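Local coordinates for protein HIAXHD3 (Humicola insolens, PDB 3ZXK) that removes arabinofuranose side chains, probably from xylan, as a family 43 glycoside hydrolase, and has been the scaffold for engineering an added endo-xylanase activity, at residues R195-R200 against G250-A255; N338-K343 against R357-T362. All blocks are in the same frame, centred on the assembly; numbering follows the deposited sequence.

Overall arrangement
Contact 1 comes first along the chain and lies within the family 43 catalytic region, where strand 192-199 meets strand 250-254; these belong to two successive antiparallel sheets, as expected for neighbouring blades of a five-bladed beta-propeller. Contact 2 opens only after contact 1 has closed, in the concanavalin A-like region, and joins two loops beside strands 344-346 and 354-357, at the margin of a seven-stranded antiparallel sheet. The two share no strand or sheet. The centres of contacts 1 and 2 are about 42 Å apart, on opposite sides of the chain's centre, and their nearest atoms about 21 Å apart. One is buried packing between sheets, the other a surface loop contact, each confined to its own half of this two-domain enzyme.

Contact 1 of 2, residues R195-R200 against G250-A255; sequences RMYKIR and GGIVDA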
# COMPACT_ATOMS: atom_id res chain seq x y z
N ARG A 195 -10.38 14.68 2.73
CA ARG A 195 -11.37 13.87 2.03
C ARG A 195 -12.62 14.73 1.97
O ARG A 195 -12.92 15.45 2.95
CB ARG A 195 -11.63 12.53 2.74
CG ARG A 195 -10.79 11.36 2.20
CD ARG A 195 -9.38 11.41 2.72
NE ARG A 195 -8.60 10.34 2.10
CZ ARG A 195 -8.05 10.42 0.89
NH1 ARG A 195 -8.20 11.51 0.16
NH2 ARG A 195 -7.31 9.42 0.44
N MET A 196 -13.35 14.71 0.86
CA MET A 196 -14.47 15.64 0.68
C MET A 196 -15.81 14.90 0.43
O MET A 196 -15.84 13.90 -0.31
CB MET A 196 -14.18 16.63 -0.46
CG MET A 196 -15.19 17.79 -0.55
SD MET A 196 -14.61 18.99 -1.77
CE MET A 196 -15.81 20.31 -1.62
N TYR A 197 -16.88 15.40 1.06
CA TYR A 197 -18.17 14.70 1.04
C TYR A 197 -19.35 15.65 0.86
O TYR A 197 -19.32 16.80 1.30
CB TYR A 197 -18.39 13.94 2.35
CG TYR A 197 -17.25 13.00 2.70
CD1 TYR A 197 -17.19 11.69 2.18
CD2 TYR A 197 -16.22 13.43 3.53
CE1 TYR A 197 -16.12 10.85 2.47
CE2 TYR A 197 -15.15 12.60 3.84
CZ TYR A 197 -15.12 11.28 3.33
OH TYR A 197 -14.05 10.39 3.60
N LYS A 198 -20.39 15.14 0.23
CA LYS A 198 -21.69 15.82 0.17
C LYS A 198 -22.65 14.88 0.89
O LYS A 198 -22.87 13.75 0.46
CB LYS A 198 -22.09 16.04 -1.29
CG LYS A 198 -23.50 16.57 -1.51
CD LYS A 198 -23.63 18.02 -1.10
CE LYS A 198 -24.96 18.60 -1.55
NZ LYS A 198 -25.05 18.60 -3.04
N ILE A 199 -23.17 15.34 2.03
CA ILE A 199 -24.04 14.52 2.86
C ILE A 199 -25.30 15.29 3.25
O ILE A 199 -25.21 16.33 3.90
CB ILE A 199 -23.32 14.01 4.12
CG1 ILE A 199 -22.01 13.29 3.76
CG2 ILE A 199 -24.27 13.14 4.95
CD1 ILE A 199 -21.11 12.99 4.96
N ARG A 200 -26.46 14.78 2.82
CA ARG A 200 -27.77 15.40 3.06
C ARG A 200 -27.79 16.93 2.89
O ARG A 200 -28.24 17.66 3.79
CB ARG A 200 -28.33 14.98 4.42
CG ARG A 200 -28.48 13.48 4.60
CD ARG A 200 -29.08 13.14 5.97
NE ARG A 200 -28.08 13.30 7.04
CZ ARG A 200 -27.44 12.30 7.64
NH1 ARG A 200 -27.67 11.03 7.31
NH2 ARG A 200 -26.56 12.57 8.59
N GLY A 250 -7.68 8.90 6.98
CA GLY A 250 -8.77 8.01 6.54
C GLY A 250 -9.99 8.79 6.09
O GLY A 250 -9.90 9.97 5.71
N GLY A 251 -11.15 8.16 6.15
CA GLY A 251 -12.37 8.81 5.66
C GLY A 251 -13.60 8.14 6.21
O GLY A 251 -13.52 7.17 6.97
N ILE A 252 -14.74 8.68 5.81
CA ILE A 252 -16.01 8.17 6.30
C ILE A 252 -16.84 7.63 5.14
O ILE A 252 -16.68 8.06 4.00
CB ILE A 252 -16.80 9.22 7.12
CG1 ILE A 252 -17.12 10.46 6.28
CG2 ILE A 252 -16.00 9.58 8.39
CD1 ILE A 252 -18.15 11.38 6.93
N VAL A 253 -17.75 6.69 5.44
CA VAL A 253 -18.49 6.00 4.40
C VAL A 253 -19.80 5.49 4.97
O VAL A 253 -19.86 5.12 6.16
CB VAL A 253 -17.66 4.88 3.74
CG1 VAL A 253 -17.25 3.79 4.76
CG2 VAL A 253 -18.42 4.28 2.57
N ASP A 254 -20.84 5.48 4.14
CA ASP A 254 -22.16 5.03 4.51
C ASP A 254 -22.33 3.57 4.10
O ASP A 254 -21.94 3.19 3.00
CB ASP A 254 -23.25 5.88 3.84
CG ASP A 254 -23.10 6.00 2.30
OD1 ASP A 254 -22.02 6.44 1.80
OD2 ASP A 254 -24.09 5.76 1.57
N ALA A 255 -22.91 2.77 4.98
CA ALA A 255 -23.31 1.40 4.62
C ALA A 255 -24.69 1.43 3.95
O ALA A 255 -25.40 2.45 3.99
CB ALA A 255 -23.32 0.50 5.86
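The phenol of Y197 reaches across to G251 and I252 and makes the one hydrogen bond between the strands: I252 N donates to Y197 OH at 2.9 Å, with an N-H...O angle of 153°. Close by, Y197 OH lies 3.1 Å from G251 CA, where any side chain would run into the hydroxyl. Apolar contact continues over the ring. I252 CG1 sits above one face as a CH-pi contact, 3.8 Å from the centroid of the Y197 ring and offset toward the rim. With chi1 at 60°, I252 CG1 lies between its own backbone N and carbonyl carbon, and I252 CD1 runs on to meet I199 CD1 at 3.9 Å. The axes of 195-199 and 250-254 come within 7.8 Å, at 21°, and the strands pair with different neighbours, which is face packing between adjacent blades of the family 43 beta-propeller. A phenylalanine at Y197 would keep the ring but would probably leave the buried I252 N without its acceptor. The polar remainder belongs to R195, whose CD passes 3.4 Å from G250 O; that oxygen lies at the edge of the guanidinium, which makes no hydrogen bond to it, while R195 NH2 and NE donate to the carbonyls of S86 and L20.

Contact 2 of 2, residues N338-K343 against R357-T362; sequences NPDTSK and RTATVT
K343 and R357 send their side chains across each other at about a right angle, with K343 CD 4.0 Å from R357 CB. The aliphatic part of K343 does the touching. Its CG, anti to the carbonyl carbon (chi1 -68°), lies 3.7 Å from A359 CB, and a bend at chi2 carries CD past T358 O at 3.5 Å. A second bend, at chi4, turns the amine toward S342 OG, a weak hydrogen bond within the same loop. R357 instead runs extended from CG to NE and leads away to a salt bridge with E523, and the two like charges stay apart, K343 NZ 6.7 Å from R357 NH1. Between the backbones, R357 N donates to K343 O at 2.8 Å. D340 flanks A359, and its carboxylate is shared between two tasks. D340 OD1 accepts from both S342 N and S342 OG, on the anti and syn sides respectively but from the same face of its plane, which would hold the group against rotation. D340 OD2 takes a hydrogen from a water, 2.6 Å away, that also donates to A359 O, bridging the loops. The S342 N to D340 OD1 bond makes an Asx turn; it leads into strand 344-346, which pairs antiparallel with 354-357 at the edge of a sheet in the concanavalin A-like domain.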
# COMPACT_ATOMS: atom_id res chain seq x y z
N ASN A 338 9.29 1.06 -11.27
CA ASN A 338 8.79 0.37 -12.44
C ASN A 338 9.75 -0.73 -12.85
O ASN A 338 10.98 -0.57 -12.80
CB ASN A 338 8.65 1.31 -13.62
CG ASN A 338 7.51 2.26 -13.48
OD1 ASN A 338 6.48 1.97 -12.86
ND2 ASN A 338 7.67 3.41 -14.10
N PRO A 339 9.19 -1.87 -13.28
CA PRO A 339 10.03 -2.96 -13.72
C PRO A 339 10.60 -2.73 -15.13
O PRO A 339 10.02 -1.94 -15.92
CB PRO A 339 9.05 -4.14 -13.72
CG PRO A 339 7.75 -3.52 -14.08
CD PRO A 339 7.76 -2.22 -13.32
N ASP A 340 11.73 -3.37 -15.43
CA ASP A 340 12.19 -3.53 -16.81
C ASP A 340 11.45 -4.74 -17.39
O ASP A 340 11.74 -5.90 -17.06
CB ASP A 340 13.71 -3.72 -16.85
CG ASP A 340 14.26 -3.88 -18.27
OD1 ASP A 340 13.47 -4.16 -19.21
OD2 ASP A 340 15.49 -3.73 -18.43
N THR A 341 10.48 -4.47 -18.25
CA THR A 341 9.62 -5.54 -18.73
C THR A 341 10.33 -6.50 -19.69
O THR A 341 9.83 -7.60 -19.92
CB THR A 341 8.37 -4.99 -19.45
OG1 THR A 341 8.80 -4.24 -20.60
CG2 THR A 341 7.56 -4.10 -18.50
N SER A 342 11.49 -6.12 -20.20
CA SER A 342 12.23 -6.99 -21.11
C SER A 342 12.99 -8.08 -20.31
O SER A 342 13.56 -9.01 -20.91
CB SER A 342 13.22 -6.17 -21.95
OG SER A 342 14.38 -5.79 -21.22
N LYS A 343 12.97 -7.95 -18.98
CA LYS A 343 13.81 -8.77 -18.10
C LYS A 343 13.04 -9.70 -17.16
O LYS A 343 13.65 -10.42 -16.40
CB LYS A 343 14.81 -7.91 -17.30
CG LYS A 343 15.92 -7.25 -18.15
CD LYS A 343 16.94 -8.21 -18.77
CE LYS A 343 18.05 -7.45 -19.49
NZ LYS A 343 17.59 -6.81 -20.76
N ARG A 357 15.23 -12.24 -15.05
CA ARG A 357 16.57 -12.06 -15.59
C ARG A 357 17.25 -10.89 -14.91
O ARG A 357 16.60 -9.88 -14.66
CB ARG A 357 16.52 -11.79 -17.10
CG ARG A 357 15.92 -12.97 -17.87
CD ARG A 357 16.04 -12.80 -19.36
NE ARG A 357 15.80 -14.08 -20.04
CZ ARG A 357 15.64 -14.20 -21.35
NH1 ARG A 357 15.65 -13.11 -22.13
NH2 ARG A 357 15.42 -15.40 -21.85
N THR A 358 18.53 -11.00 -14.57
CA THR A 358 19.19 -9.82 -14.00
C THR A 358 19.02 -8.58 -14.91
O THR A 358 19.21 -8.66 -16.14
CB THR A 358 20.68 -10.09 -13.73
OG1 THR A 358 21.32 -10.55 -14.94
CG2 THR A 358 20.83 -11.17 -12.67
N ALA A 359 18.65 -7.47 -14.30
CA ALA A 359 18.33 -6.28 -15.07
C ALA A 359 19.29 -5.12 -14.79
O ALA A 359 19.32 -4.16 -15.55
CB ALA A 359 16.89 -5.85 -14.82
N THR A 360 20.09 -5.24 -13.73
CA THR A 360 21.00 -4.16 -13.31
C THR A 360 22.32 -4.75 -12.85
O THR A 360 22.35 -5.77 -12.14
CB THR A 360 20.41 -3.43 -12.09
OG1 THR A 360 19.09 -2.99 -12.39
CG2 THR A 360 21.26 -2.26 -11.71
N VAL A 361 23.41 -4.11 -13.25
CA VAL A 361 24.75 -4.43 -12.72
C VAL A 361 25.04 -3.42 -11.62
O VAL A 361 25.11 -2.23 -11.86
CB VAL A 361 25.84 -4.35 -13.83
CG1 VAL A 361 27.25 -4.53 -13.25
CG2 VAL A 361 25.52 -5.38 -14.92
N THR A 362 25.17 -3.94 -10.40
CA THR A 362 25.35 -3.11 -9.20
C THR A 362 25.86 -3.99 -8.04
O THR A 362 25.66 -5.22 -8.05
CB THR A 362 24.03 -2.39 -8.81
OG1 THR A 362 24.26 -1.49 -7.72
CG2 THR A 362 22.92 -3.38 -8.44
O HOH W 1 17.44 -2.83 -17.04